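Structural PPIase-like protein L605 (Mimivirus, PDB 2OSE) forms homotrimers and, as a cyclophilin-type protein, may catalyse peptidyl-prolyl cis-trans isomerisation and bind cyclosporin A. Local coordinates at residues M1-E6 with G104-D109; L8-K13 with G43-V48; G29-K34 with D178-I183. All coordinates share one frame; numbering follows the deposited sequence.

Interaction 1. Residues M1-E6 with G104-D109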
ATOM      1  N   MET A   1      -1.976  34.781  -5.601  1.00 67.23           N
ATOM      2  CA  MET A   1      -0.511  34.802  -5.876  1.00 66.94           C
ATOM      3  C   MET A   1       0.061  33.475  -6.403  1.00 65.44           C
ATOM      4  O   MET A   1      -0.437  32.377  -6.111  1.00 65.04           O
ATOM      5  CB  MET A   1       0.284  35.252  -4.632  1.00 67.23           C
ATOM      6  CG  MET A   1       0.480  36.770  -4.496  1.00 68.03           C
ATOM      7  SD  MET A   1       2.075  37.291  -3.764  1.00 69.95           S
ATOM      8  CE  MET A   1       1.769  39.033  -3.436  1.00 69.55           C
ATOM      9  N   ASN A   2       1.091  33.630  -7.227  1.00 63.53           N
ATOM     10  CA  ASN A   2       2.094  32.625  -7.509  1.00 61.67           C
ATOM     11  C   ASN A   2       3.409  33.370  -7.388  1.00 60.50           C
ATOM     12  O   ASN A   2       3.420  34.606  -7.283  1.00 60.42           O
ATOM     13  CB  ASN A   2       1.956  32.086  -8.931  1.00 61.69           C
ATOM     14  CG  ASN A   2       0.804  31.126  -9.085  1.00 61.07           C
ATOM     15  OD1 ASN A   2       0.881  29.979  -8.658  1.00 59.87           O
ATOM     16  ND2 ASN A   2      -0.265  31.580  -9.724  1.00 60.82           N
ATOM     17  N   TYR A   3       4.513  32.629  -7.390  1.00 59.03           N
ATOM     18  CA  TYR A   3       5.849  33.224  -7.407  1.00 57.54           C
ATOM     19  C   TYR A   3       6.605  32.804  -8.680  1.00 56.93           C
ATOM     20  O   TYR A   3       6.197  31.875  -9.384  1.00 56.76           O
ATOM     21  CB  TYR A   3       6.608  32.879  -6.113  1.00 57.09           C
ATOM     22  CG  TYR A   3       5.977  33.520  -4.878  1.00 56.82           C
ATOM     23  CD1 TYR A   3       6.265  34.851  -4.541  1.00 57.03           C
ATOM     24  CD2 TYR A   3       5.070  32.816  -4.068  1.00 55.87           C
ATOM     25  CE1 TYR A   3       5.691  35.462  -3.424  1.00 56.85           C
ATOM     26  CE2 TYR A   3       4.479  33.422  -2.943  1.00 56.72           C
ATOM     27  CZ  TYR A   3       4.806  34.750  -2.626  1.00 57.46           C
ATOM     28  OH  TYR A   3       4.257  35.389  -1.529  1.00 56.85           O
ATOM     29  N   SER A   4       7.683  33.510  -8.997  1.00 56.12           N
ATOM     30  CA  SER A   4       8.492  33.154 -10.156  1.00 55.44           C
ATOM     31  C   SER A   4       9.857  32.655  -9.705  1.00 55.07           C
ATOM     32  O   SER A   4      10.469  33.228  -8.799  1.00 54.13           O
ATOM     33  CB  SER A   4       8.635  34.350 -11.124  1.00 55.71           C
ATOM     34  OG  SER A   4       9.569  34.068 -12.164  1.00 54.89           O
ATOM     35  N   LEU A   5      10.322  31.584 -10.349  1.00 54.92           N
ATOM     36  CA  LEU A   5      11.645  31.006 -10.090  1.00 55.23           C
ATOM     37  C   LEU A   5      12.774  31.937 -10.518  1.00 56.09           C
ATOM     38  O   LEU A   5      13.904  31.856 -10.013  1.00 56.68           O
ATOM     39  CB  LEU A   5      11.777  29.653 -10.792  1.00 54.70           C
ATOM     40  CG  LEU A   5      10.939  28.509 -10.210  1.00 52.97           C
ATOM     41  CD1 LEU A   5      10.738  27.372 -11.219  1.00 51.93           C
ATOM     42  CD2 LEU A   5      11.581  28.000  -8.932  1.00 49.37           C
ATOM     43  N   GLU A   6      12.448  32.824 -11.448  1.00 56.73           N
ATOM     44  CA  GLU A   6      13.376  33.831 -11.968  1.00 57.11           C
ATOM     45  C   GLU A   6      13.489  35.013 -10.988  1.00 56.69           C
ATOM     46  O   GLU A   6      14.529  35.682 -10.912  1.00 56.80           O
ATOM     47  CB  GLU A   6      12.902  34.297 -13.361  1.00 57.36           C
ATOM     48  CG  GLU A   6      13.050  33.257 -14.504  1.00 59.73           C
ATOM     49  CD  GLU A   6      12.141  32.001 -14.379  1.00 63.16           C
ATOM     50  OE1 GLU A   6      10.882  32.121 -14.406  1.00 63.26           O
ATOM     51  OE2 GLU A   6      12.706  30.880 -14.286  1.00 63.74           O
ATOM     52  N   GLY A 104       2.754  19.795  -5.229  1.00 42.46           N
ATOM     53  CA  GLY A 104       2.798  20.958  -6.106  1.00 42.35           C
ATOM     54  C   GLY A 104       3.850  21.947  -5.680  1.00 42.21           C
ATOM     55  O   GLY A 104       4.720  21.627  -4.865  1.00 42.13           O
ATOM     56  N   THR A 105       3.784  23.140  -6.263  1.00 41.89           N
ATOM     57  CA  THR A 105       4.699  24.224  -5.978  1.00 41.24           C
ATOM     58  C   THR A 105       3.960  25.556  -6.121  1.00 41.88           C
ATOM     59  O   THR A 105       2.917  25.627  -6.785  1.00 42.21           O
ATOM     60  CB  THR A 105       5.984  24.211  -6.866  1.00 41.23           C
ATOM     61  OG1 THR A 105       5.724  24.794  -8.156  1.00 41.23           O
ATOM     62  CG2 THR A 105       6.578  22.797  -7.024  1.00 40.02           C
ATOM     63  N   VAL A 106       4.498  26.598  -5.490  1.00 41.77           N
ATOM     64  CA  VAL A 106       3.912  27.951  -5.546  1.00 42.24           C
ATOM     65  C   VAL A 106       4.279  28.674  -6.863  1.00 43.02           C
ATOM     66  O   VAL A 106       3.788  29.769  -7.146  1.00 42.83           O
ATOM     67  CB  VAL A 106       4.336  28.833  -4.325  1.00 42.22           C
ATOM     68  CG1 VAL A 106       3.840  28.228  -3.006  1.00 41.81           C
ATOM     69  CG2 VAL A 106       5.878  29.056  -4.283  1.00 41.55           C
ATOM     70  N   TYR A 107       5.148  28.055  -7.655  1.00 43.30           N
ATOM     71  CA  TYR A 107       5.606  28.656  -8.901  1.00 44.06           C
ATOM     72  C   TYR A 107       4.749  28.235 -10.103  1.00 45.00           C
ATOM     73  O   TYR A 107       5.272  27.686 -11.070  1.00 44.63           O
ATOM     74  CB  TYR A 107       7.062  28.260  -9.124  1.00 43.26           C
ATOM     75  CG  TYR A 107       7.941  28.486  -7.905  1.00 42.47           C
ATOM     76  CD1 TYR A 107       8.206  29.781  -7.442  1.00 41.49           C
ATOM     77  CD2 TYR A 107       8.517  27.407  -7.224  1.00 40.85           C
ATOM     78  CE1 TYR A 107       9.029  29.997  -6.327  1.00 40.84           C
ATOM     79  CE2 TYR A 107       9.359  27.612  -6.113  1.00 39.88           C
ATOM     80  CZ  TYR A 107       9.596  28.913  -5.671  1.00 41.71           C
ATOM     81  OH  TYR A 107      10.386  29.128  -4.573  1.00 43.15           O
ATOM     82  N   CYS A 108       3.439  28.495 -10.039  1.00 46.32           N
ATOM     83  CA  CYS A 108       2.463  27.934 -11.005  1.00 48.18           C
ATOM     84  C   CYS A 108       2.613  26.412 -11.165  1.00 48.52           C
ATOM     85  O   CYS A 108       2.432  25.855 -12.270  1.00 48.48           O
ATOM     86  CB  CYS A 108       2.570  28.620 -12.373  1.00 48.29           C
ATOM     87  SG  CYS A 108       2.469  30.411 -12.278  1.00 53.53           S
ATOM     88  N   ASP A 109       2.961  25.749 -10.058  1.00 48.50           N
ATOM     89  CA  ASP A 109       3.175  24.304 -10.025  1.00 48.12           C
ATOM     90  C   ASP A 109       4.290  23.820 -10.934  1.00 48.01           C
ATOM     91  O   ASP A 109       4.362  22.628 -11.265  1.00 47.66           O
ATOM     92  CB  ASP A 109       1.870  23.555 -10.297  1.00 49.09           C
ATOM     93  CG  ASP A 109       0.903  23.658  -9.145  1.00 49.26           C
ATOM     94  OD1 ASP A 109       1.178  23.050  -8.077  1.00 49.06           O
ATOM     95  OD2 ASP A 109      -0.113  24.372  -9.299  1.00 51.08           O
TER
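An inverse gamma turn centred on Tyr107 receives Asn2, Tyr3 and Leu5 of the N-terminal arm. Tyr3 N donates to Val106 O at 3.0 Å, nearly straight at 165° and from above the carbonyl plane. The same oxygen takes the weak turn-closing bond from Cys108 N. Cys108 N also makes a weak bond to Asn2 OD1 at 3.3 Å. Arg74 NH1 is a second donor to Asn2 OD1. Asn2 CG lies 3.7 Å from Cys108 SG.

The arm precedes strand 16-23, the first strand of the cyclophilin fold. Segment 104-109 is part of the long connection between strands 89-92 and 128-135. Here the Tyr107 ring is held between two methyls. Leu5 CD2 sits over one face in a CH-pi contact, 3.6 Å from the ring centroid and 14° off its normal. With Val106 CG1 anti to its carbonyl carbon (chi1 -62°), CG2 lies over the centre of the opposite face.

The Tyr3 carbonyl meets the edge of the Tyr107 ring, with C in its plane. Tyr3 O is 3.3 Å from Tyr107 CA, in a CA-H...O contact, and Tyr3 CB is 3.7 Å from Tyr107 CD1. The Tyr3 ring then crosses Val106 obliquely, with Tyr3 CD2 3.9 Å from Val106 CG2. Tyr107 OH is hydrogen-bonded to Ala42 O at the start of helix 41-52. Beyond Tyr3, Ser4 OG accepts from Glu6 N at 3.2 Å, forming an ST turn.

Interaction 2. Residues L8-K13 with G43-V48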
ATOM      1  N   LEU A   8      12.628  35.236  -7.154  1.00 52.36           N
ATOM      2  CA  LEU A   8      12.215  34.563  -5.918  1.00 50.72           C
ATOM      3  C   LEU A   8      11.846  35.528  -4.803  1.00 49.78           C
ATOM      4  O   LEU A   8      12.555  36.527  -4.596  1.00 49.13           O
ATOM      5  CB  LEU A   8      13.354  33.684  -5.402  1.00 50.82           C
ATOM      6  CG  LEU A   8      13.694  32.359  -6.069  1.00 49.58           C
ATOM      7  CD1 LEU A   8      14.801  31.730  -5.255  1.00 48.03           C
ATOM      8  CD2 LEU A   8      12.461  31.467  -6.125  1.00 47.64           C
ATOM      9  N   PRO A   9      10.784  35.206  -4.028  1.00 48.66           N
ATOM     10  CA  PRO A   9      10.528  36.060  -2.863  1.00 47.54           C
ATOM     11  C   PRO A   9      11.679  35.877  -1.890  1.00 46.41           C
ATOM     12  O   PRO A   9      12.526  34.991  -2.077  1.00 45.44           O
ATOM     13  CB  PRO A   9       9.208  35.521  -2.291  1.00 47.66           C
ATOM     14  CG  PRO A   9       9.144  34.100  -2.768  1.00 48.18           C
ATOM     15  CD  PRO A   9       9.828  34.085  -4.118  1.00 48.95           C
ATOM     16  N   ASN A  10      11.774  36.743  -0.895  1.00 45.67           N
ATOM     17  CA  ASN A  10      12.813  36.529   0.101  1.00 45.06           C
ATOM     18  C   ASN A  10      12.211  36.604   1.481  1.00 44.23           C
ATOM     19  O   ASN A  10      11.725  37.659   1.898  1.00 44.24           O
ATOM     20  CB  ASN A  10      13.987  37.490  -0.081  1.00 45.72           C
ATOM     21  CG  ASN A  10      15.218  37.034   0.656  1.00 46.38           C
ATOM     22  OD1 ASN A  10      15.146  36.642   1.824  1.00 47.04           O
ATOM     23  ND2 ASN A  10      16.367  37.081  -0.016  1.00 49.14           N
ATOM     24  N   SER A  11      12.214  35.461   2.169  1.00 42.48           N
ATOM     25  CA  SER A  11      11.468  35.323   3.411  1.00 40.79           C
ATOM     26  C   SER A  11      12.369  35.512   4.626  1.00 39.33           C
ATOM     27  O   SER A  11      11.906  35.429   5.774  1.00 39.49           O
ATOM     28  CB  SER A  11      10.735  33.974   3.451  1.00 40.98           C
ATOM     29  OG  SER A  11       9.576  33.997   2.623  1.00 43.03           O
ATOM     30  N   GLY A  12      13.643  35.771   4.344  1.00 37.27           N
ATOM     31  CA  GLY A  12      14.681  35.949   5.326  1.00 36.04           C
ATOM     32  C   GLY A  12      15.754  34.902   5.105  1.00 35.38           C
ATOM     33  O   GLY A  12      15.531  33.933   4.391  1.00 34.95           O
ATOM     34  N   LYS A  13      16.898  35.100   5.746  1.00 34.25           N
ATOM     35  CA  LYS A  13      18.006  34.173   5.727  1.00 35.51           C
ATOM     36  C   LYS A  13      17.675  32.843   6.428  1.00 34.05           C
ATOM     37  O   LYS A  13      18.069  31.772   5.964  1.00 33.54           O
ATOM     38  CB  LYS A  13      19.220  34.833   6.392  1.00 35.19           C
ATOM     39  CG  LYS A  13      20.457  33.937   6.531  1.00 38.32           C
ATOM     40  CD  LYS A  13      21.570  34.599   7.374  1.00 40.00           C
ATOM     41  CE  LYS A  13      22.958  34.089   6.948  1.00 48.51           C
ATOM     42  NZ  LYS A  13      23.937  33.996   8.097  1.00 52.59           N
ATOM     43  N   GLY A  43      13.704  26.014  -3.089  1.00 28.85           N
ATOM     44  CA  GLY A  43      13.036  24.940  -2.331  1.00 28.62           C
ATOM     45  C   GLY A  43      12.597  25.398  -0.948  1.00 28.28           C
ATOM     46  O   GLY A  43      11.535  25.011  -0.476  1.00 28.92           O
ATOM     47  N   VAL A  44      13.429  26.213  -0.313  1.00 28.26           N
ATOM     48  CA  VAL A  44      13.097  26.912   0.956  1.00 27.74           C
ATOM     49  C   VAL A  44      11.912  27.870   0.799  1.00 29.05           C
ATOM     50  O   VAL A  44      10.965  27.848   1.611  1.00 28.29           O
ATOM     51  CB  VAL A  44      14.345  27.616   1.533  1.00 26.91           C
ATOM     52  CG1 VAL A  44      13.968  28.580   2.705  1.00 25.92           C
ATOM     53  CG2 VAL A  44      15.313  26.568   1.999  1.00 25.84           C
ATOM     54  N   GLU A  45      11.942  28.709  -0.240  1.00 29.11           N
ATOM     55  CA  GLU A  45      10.819  29.623  -0.462  1.00 30.36           C
ATOM     56  C   GLU A  45       9.504  28.906  -0.738  1.00 30.30           C
ATOM     57  O   GLU A  45       8.462  29.305  -0.228  1.00 30.39           O
ATOM     58  CB  GLU A  45      11.133  30.706  -1.538  1.00 30.94           C
ATOM     59  CG  GLU A  45      12.224  31.691  -1.118  1.00 31.67           C
ATOM     60  CD  GLU A  45      11.895  32.549   0.134  1.00 34.54           C
ATOM     61  OE1 GLU A  45      10.712  32.826   0.437  1.00 34.79           O
ATOM     62  OE2 GLU A  45      12.860  32.958   0.813  1.00 37.20           O
ATOM     63  N   ASN A  46       9.555  27.815  -1.506  1.00 30.18           N
ATOM     64  CA  ASN A  46       8.347  27.038  -1.730  1.00 30.23           C
ATOM     65  C   ASN A  46       7.834  26.464  -0.405  1.00 29.00           C
ATOM     66  O   ASN A  46       6.661  26.549  -0.121  1.00 29.13           O
ATOM     67  CB  ASN A  46       8.618  25.903  -2.731  1.00 30.83           C
ATOM     68  CG  ASN A  46       7.367  25.096  -3.068  1.00 32.47           C
ATOM     69  OD1 ASN A  46       6.320  25.658  -3.432  1.00 34.78           O
ATOM     70  ND2 ASN A  46       7.477  23.758  -2.968  1.00 33.12           N
ATOM     71  N   PHE A  47       8.728  25.902   0.404  1.00 28.33           N
ATOM     72  CA  PHE A  47       8.331  25.378   1.716  1.00 27.71           C
ATOM     73  C   PHE A  47       7.689  26.466   2.572  1.00 27.61           C
ATOM     74  O   PHE A  47       6.570  26.295   3.061  1.00 27.44           O
ATOM     75  CB  PHE A  47       9.513  24.745   2.455  1.00 26.74           C
ATOM     76  CG  PHE A  47       9.105  24.009   3.718  1.00 27.03           C
ATOM     77  CD1 PHE A  47       8.768  22.652   3.672  1.00 23.01           C
ATOM     78  CD2 PHE A  47       9.051  24.677   4.954  1.00 27.85           C
ATOM     79  CE1 PHE A  47       8.365  21.964   4.825  1.00 25.58           C
ATOM     80  CE2 PHE A  47       8.649  23.996   6.124  1.00 28.78           C
ATOM     81  CZ  PHE A  47       8.321  22.640   6.062  1.00 25.30           C
ATOM     82  N   VAL A  48       8.387  27.591   2.748  1.00 27.51           N
ATOM     83  CA  VAL A  48       7.833  28.692   3.547  1.00 28.98           C
ATOM     84  C   VAL A  48       6.496  29.242   3.017  1.00 29.45           C
ATOM     85  O   VAL A  48       5.579  29.499   3.803  1.00 28.78           O
ATOM     86  CB  VAL A  48       8.876  29.851   3.774  1.00 29.22           C
ATOM     87  CG1 VAL A  48       8.269  30.974   4.572  1.00 30.56           C
ATOM     88  CG2 VAL A  48      10.103  29.364   4.490  1.00 29.46           C
TER
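The Glu45 carboxylate has Pro9 O over one face, 3.4 Å from Glu45 CD, while Ser11 meets both of its oxygens on their syn sides. Ser11 OG donates to Glu45 OE1 at 2.7 Å, on the syn lone pair. Ser11 N donates to Glu45 OE2 at 2.9 Å, from 26° out of the carboxylate plane. The two bonds from one serine help to fix the rotation of the group.

The Glu45 chain leaves helix 41-52 and is bent at chi2 (-62°), which swings CD back from the extended position. Pro9 slides past it in the opposite direction, with CG 3.8 Å from Glu45 OE1. Val48, one helical turn further, puts CG1 3.8 Å from Ser11 OG. The loop is also shaped from within: Asn10 OD1 accepts from Gly12 N at 3.1 Å, in the carbonyl plane, making an Asx turn around Ser11.

Arg37 NE forms a salt bridge with Glu45 OE2, and Arg37 NH2 donates to Pro9 O, the oxygen over the carboxylate. Gln49 NE2 adds a weak bond to Glu45 OE1. Glu45 is buried, and these donors with the arginine charge would probably keep it ionised.

Interaction 3. Residues G29-K34 with D178-I183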
ATOM      1  N   GLY A  29       0.993  17.894  19.132  1.00 26.69           N
ATOM      2  CA  GLY A  29       2.168  18.692  19.413  1.00 26.81           C
ATOM      3  C   GLY A  29       2.444  19.606  18.250  1.00 25.79           C
ATOM      4  O   GLY A  29       1.778  19.501  17.220  1.00 27.60           O
ATOM      5  N   ARG A  30       3.386  20.523  18.438  1.00 23.87           N
ATOM      6  CA  ARG A  30       3.775  21.476  17.383  1.00 22.60           C
ATOM      7  C   ARG A  30       5.271  21.387  17.049  1.00 22.22           C
ATOM      8  O   ARG A  30       6.106  21.371  17.943  1.00 21.95           O
ATOM      9  CB  ARG A  30       3.405  22.913  17.804  1.00 21.36           C
ATOM     10  CG  ARG A  30       3.821  24.022  16.847  1.00 21.83           C
ATOM     11  CD  ARG A  30       3.131  25.324  17.195  1.00 22.72           C
ATOM     12  NE  ARG A  30       1.727  25.304  16.754  1.00 23.55           N
ATOM     13  CZ  ARG A  30       1.005  26.392  16.454  1.00 23.41           C
ATOM     14  NH1 ARG A  30       1.526  27.610  16.548  1.00 26.29           N
ATOM     15  NH2 ARG A  30      -0.254  26.273  16.061  1.00 26.58           N
ATOM     16  N   LEU A  31       5.598  21.332  15.755  1.00 20.64           N
ATOM     17  CA  LEU A  31       6.993  21.424  15.314  1.00 20.91           C
ATOM     18  C   LEU A  31       7.316  22.863  14.975  1.00 20.67           C
ATOM     19  O   LEU A  31       6.491  23.551  14.405  1.00 22.72           O
ATOM     20  CB  LEU A  31       7.223  20.538  14.081  1.00 20.45           C
ATOM     21  CG  LEU A  31       6.892  19.046  14.209  1.00 18.95           C
ATOM     22  CD1 LEU A  31       7.186  18.378  12.824  1.00 23.08           C
ATOM     23  CD2 LEU A  31       7.672  18.357  15.330  1.00 20.49           C
ATOM     24  N   GLN A  32       8.495  23.320  15.374  1.00 20.03           N
ATOM     25  CA  GLN A  32       9.001  24.644  15.064  1.00 19.76           C
ATOM     26  C   GLN A  32      10.273  24.404  14.304  1.00 19.87           C
ATOM     27  O   GLN A  32      11.148  23.688  14.770  1.00 18.66           O
ATOM     28  CB  GLN A  32       9.327  25.371  16.362  1.00 20.03           C
ATOM     29  CG  GLN A  32       8.072  25.748  17.227  1.00 21.41           C
ATOM     30  CD  GLN A  32       8.514  26.420  18.492  1.00 23.43           C
ATOM     31  OE1 GLN A  32       9.123  25.778  19.336  1.00 25.82           O
ATOM     32  NE2 GLN A  32       8.247  27.716  18.628  1.00 22.81           N
ATOM     33  N   ILE A  33      10.365  24.981  13.115  1.00 20.78           N
ATOM     34  CA  ILE A  33      11.428  24.615  12.185  1.00 22.27           C
ATOM     35  C   ILE A  33      12.144  25.871  11.712  1.00 22.59           C
ATOM     36  O   ILE A  33      11.498  26.833  11.294  1.00 22.12           O
ATOM     37  CB  ILE A  33      10.829  23.864  10.952  1.00 22.85           C
ATOM     38  CG1 ILE A  33      10.226  22.510  11.362  1.00 21.91           C
ATOM     39  CG2 ILE A  33      11.903  23.617   9.846  1.00 23.91           C
ATOM     40  CD1 ILE A  33       9.244  21.952  10.334  1.00 22.56           C
ATOM     41  N   LYS A  34      13.471  25.862  11.806  1.00 23.78           N
ATOM     42  CA  LYS A  34      14.286  26.922  11.235  1.00 25.78           C
ATOM     43  C   LYS A  34      14.878  26.468   9.890  1.00 25.12           C
ATOM     44  O   LYS A  34      15.514  25.435   9.831  1.00 24.03           O
ATOM     45  CB  LYS A  34      15.447  27.232  12.189  1.00 25.74           C
ATOM     46  CG  LYS A  34      16.316  28.401  11.719  1.00 27.09           C
ATOM     47  CD  LYS A  34      17.397  28.732  12.795  1.00 30.52           C
ATOM     48  CE  LYS A  34      18.741  28.112  12.591  1.00 36.13           C
ATOM     49  NZ  LYS A  34      19.848  28.996  13.153  1.00 37.01           N
ATOM     50  N   ASP A 178      10.325  16.348  20.935  1.00 24.49           N
ATOM     51  CA  ASP A 178       9.470  15.448  21.743  1.00 25.18           C
ATOM     52  C   ASP A 178       8.199  14.997  21.040  1.00 25.44           C
ATOM     53  O   ASP A 178       7.612  13.979  21.407  1.00 25.49           O
ATOM     54  CB  ASP A 178       9.121  16.023  23.141  1.00 26.16           C
ATOM     55  CG  ASP A 178       8.818  17.544  23.137  1.00 30.07           C
ATOM     56  OD1 ASP A 178       8.843  18.194  22.078  1.00 28.67           O
ATOM     57  OD2 ASP A 178       8.595  18.106  24.240  1.00 36.29           O
ATOM     58  N   VAL A 179       7.762  15.775  20.049  1.00 24.59           N
ATOM     59  CA  VAL A 179       6.580  15.423  19.233  1.00 25.07           C
ATOM     60  C   VAL A 179       6.999  14.346  18.234  1.00 24.35           C
ATOM     61  O   VAL A 179       6.290  13.351  18.016  1.00 24.87           O
ATOM     62  CB  VAL A 179       6.002  16.679  18.532  1.00 24.17           C
ATOM     63  CG1 VAL A 179       4.769  16.319  17.686  1.00 24.18           C
ATOM     64  CG2 VAL A 179       5.666  17.703  19.582  1.00 26.57           C
ATOM     65  N   LEU A 180       8.175  14.522  17.651  1.00 23.50           N
ATOM     66  CA  LEU A 180       8.793  13.470  16.843  1.00 23.24           C
ATOM     67  C   LEU A 180       8.941  12.152  17.606  1.00 23.48           C
ATOM     68  O   LEU A 180       8.695  11.106  17.053  1.00 23.79           O
ATOM     69  CB  LEU A 180      10.155  13.900  16.272  1.00 23.26           C
ATOM     70  CG  LEU A 180      10.159  15.118  15.329  1.00 22.60           C
ATOM     71  CD1 LEU A 180      11.569  15.327  14.771  1.00 21.63           C
ATOM     72  CD2 LEU A 180       9.135  15.019  14.178  1.00 23.72           C
ATOM     73  N   ASP A 181       9.371  12.208  18.860  1.00 24.04           N
ATOM     74  CA  ASP A 181       9.423  11.019  19.710  1.00 24.32           C
ATOM     75  C   ASP A 181       8.055  10.313  19.872  1.00 23.77           C
ATOM     76  O   ASP A 181       7.992   9.105  19.810  1.00 23.42           O
ATOM     77  CB  ASP A 181       9.974  11.358  21.097  1.00 25.47           C
ATOM     78  CG  ASP A 181      11.407  11.859  21.069  1.00 27.24           C
ATOM     79  OD1 ASP A 181      12.189  11.487  20.167  1.00 30.85           O
ATOM     80  OD2 ASP A 181      11.748  12.664  21.961  1.00 30.72           O
ATOM     81  N   LYS A 182       6.998  11.072  20.113  1.00 24.02           N
ATOM     82  CA  LYS A 182       5.634  10.536  20.232  1.00 24.97           C
ATOM     83  C   LYS A 182       5.221   9.793  18.945  1.00 25.57           C
ATOM     84  O   LYS A 182       4.710   8.671  19.001  1.00 24.73           O
ATOM     85  CB  LYS A 182       4.648  11.660  20.531  1.00 24.80           C
ATOM     86  CG  LYS A 182       4.727  12.201  21.986  1.00 24.30           C
ATOM     87  CD  LYS A 182       3.673  13.290  22.231  1.00 25.67           C
ATOM     88  CE  LYS A 182       3.794  13.776  23.689  1.00 28.92           C
ATOM     89  NZ  LYS A 182       2.719  14.804  23.991  1.00 35.82           N
ATOM     90  N   ILE A 183       5.434  10.449  17.798  1.00 25.48           N
ATOM     91  CA  ILE A 183       5.187   9.842  16.480  1.00 25.27           C
ATOM     92  C   ILE A 183       5.941   8.519  16.337  1.00 25.57           C
ATOM     93  O   ILE A 183       5.340   7.479  16.022  1.00 24.66           O
ATOM     94  CB  ILE A 183       5.552  10.822  15.309  1.00 25.42           C
ATOM     95  CG1 ILE A 183       4.592  12.027  15.306  1.00 24.53           C
ATOM     96  CG2 ILE A 183       5.485  10.083  13.966  1.00 25.18           C
ATOM     97  CD1 ILE A 183       5.107  13.246  14.474  1.00 25.57           C
TER
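Helix 177-186 packs beside strand 26-35 in the closed antiparallel barrel of the cyclophilin fold, with Val179 and Leu180 set against Gly29 and Leu31. In this fold two helices cover the open ends of the barrel, and this is one of them. The short axes of 29-34 and 178-183 approach to 8.2 Å. Their N-to-C directions differ by 126°, so the helix runs obliquely across the strand, nearer antiparallel than parallel, and meets it near the Gly29 end.

Val179 points toward the strand and lands on bare backbone. Its CG2 is 3.6 Å from Gly29 CA and 3.8 Å from Arg30 N. Its CG1, anti to the backbone N (chi1 -180°), is 3.9 Å from the same Gly29 CA. Both methyls therefore rest on the glycine, where there is no side chain to hold the helix off. The Arg30 side chain starts away from the helix, and its NE forms a salt bridge with Asp20 on strand 16-23.

Leu31 faces the barrel interior. Strand 16-23 pairs with strand 26-35 on one side, through backbone bonds of Gly29 to Ile21 and Leu31 to Met19. The side chains of Leu31 and Leu180 both touch Ile149 of strand 147-150, so the helix reaches the barrel core as well as its rim at Gly29.

The side-chain contacts between the two segments are apolar. Leu31 crosses Val179 obliquely and Leu180 at about a right angle. Leu31 CD2 is the shared atom, 4.0 Å from Val179 CB and 3.8 Å from Leu180 CD2.

In the fold
Interactions 1 and 2 are neighbours, with centres 11 Å apart, and both join the N-terminal arm to the region around helix 41-52. Asn46 OD1 of the helix probably accepts a hydrogen bond from Val106 N at 2.9 Å, and Tyr3 CD1 packs 3.5 Å from Pro9 CG. Along the chain, interaction 2 is nested within the loop closed by interaction 1. Interaction 3 lies at helix 177-186. Its centre is 28 Å from that of interaction 1, across the chain's centre, with nearest atoms about 15 Å apart. Its centre is 22 Å from that of interaction 2, and nearest atoms are about 4 Å apart, without touching. Strand 26-35 leads into helix 41-52.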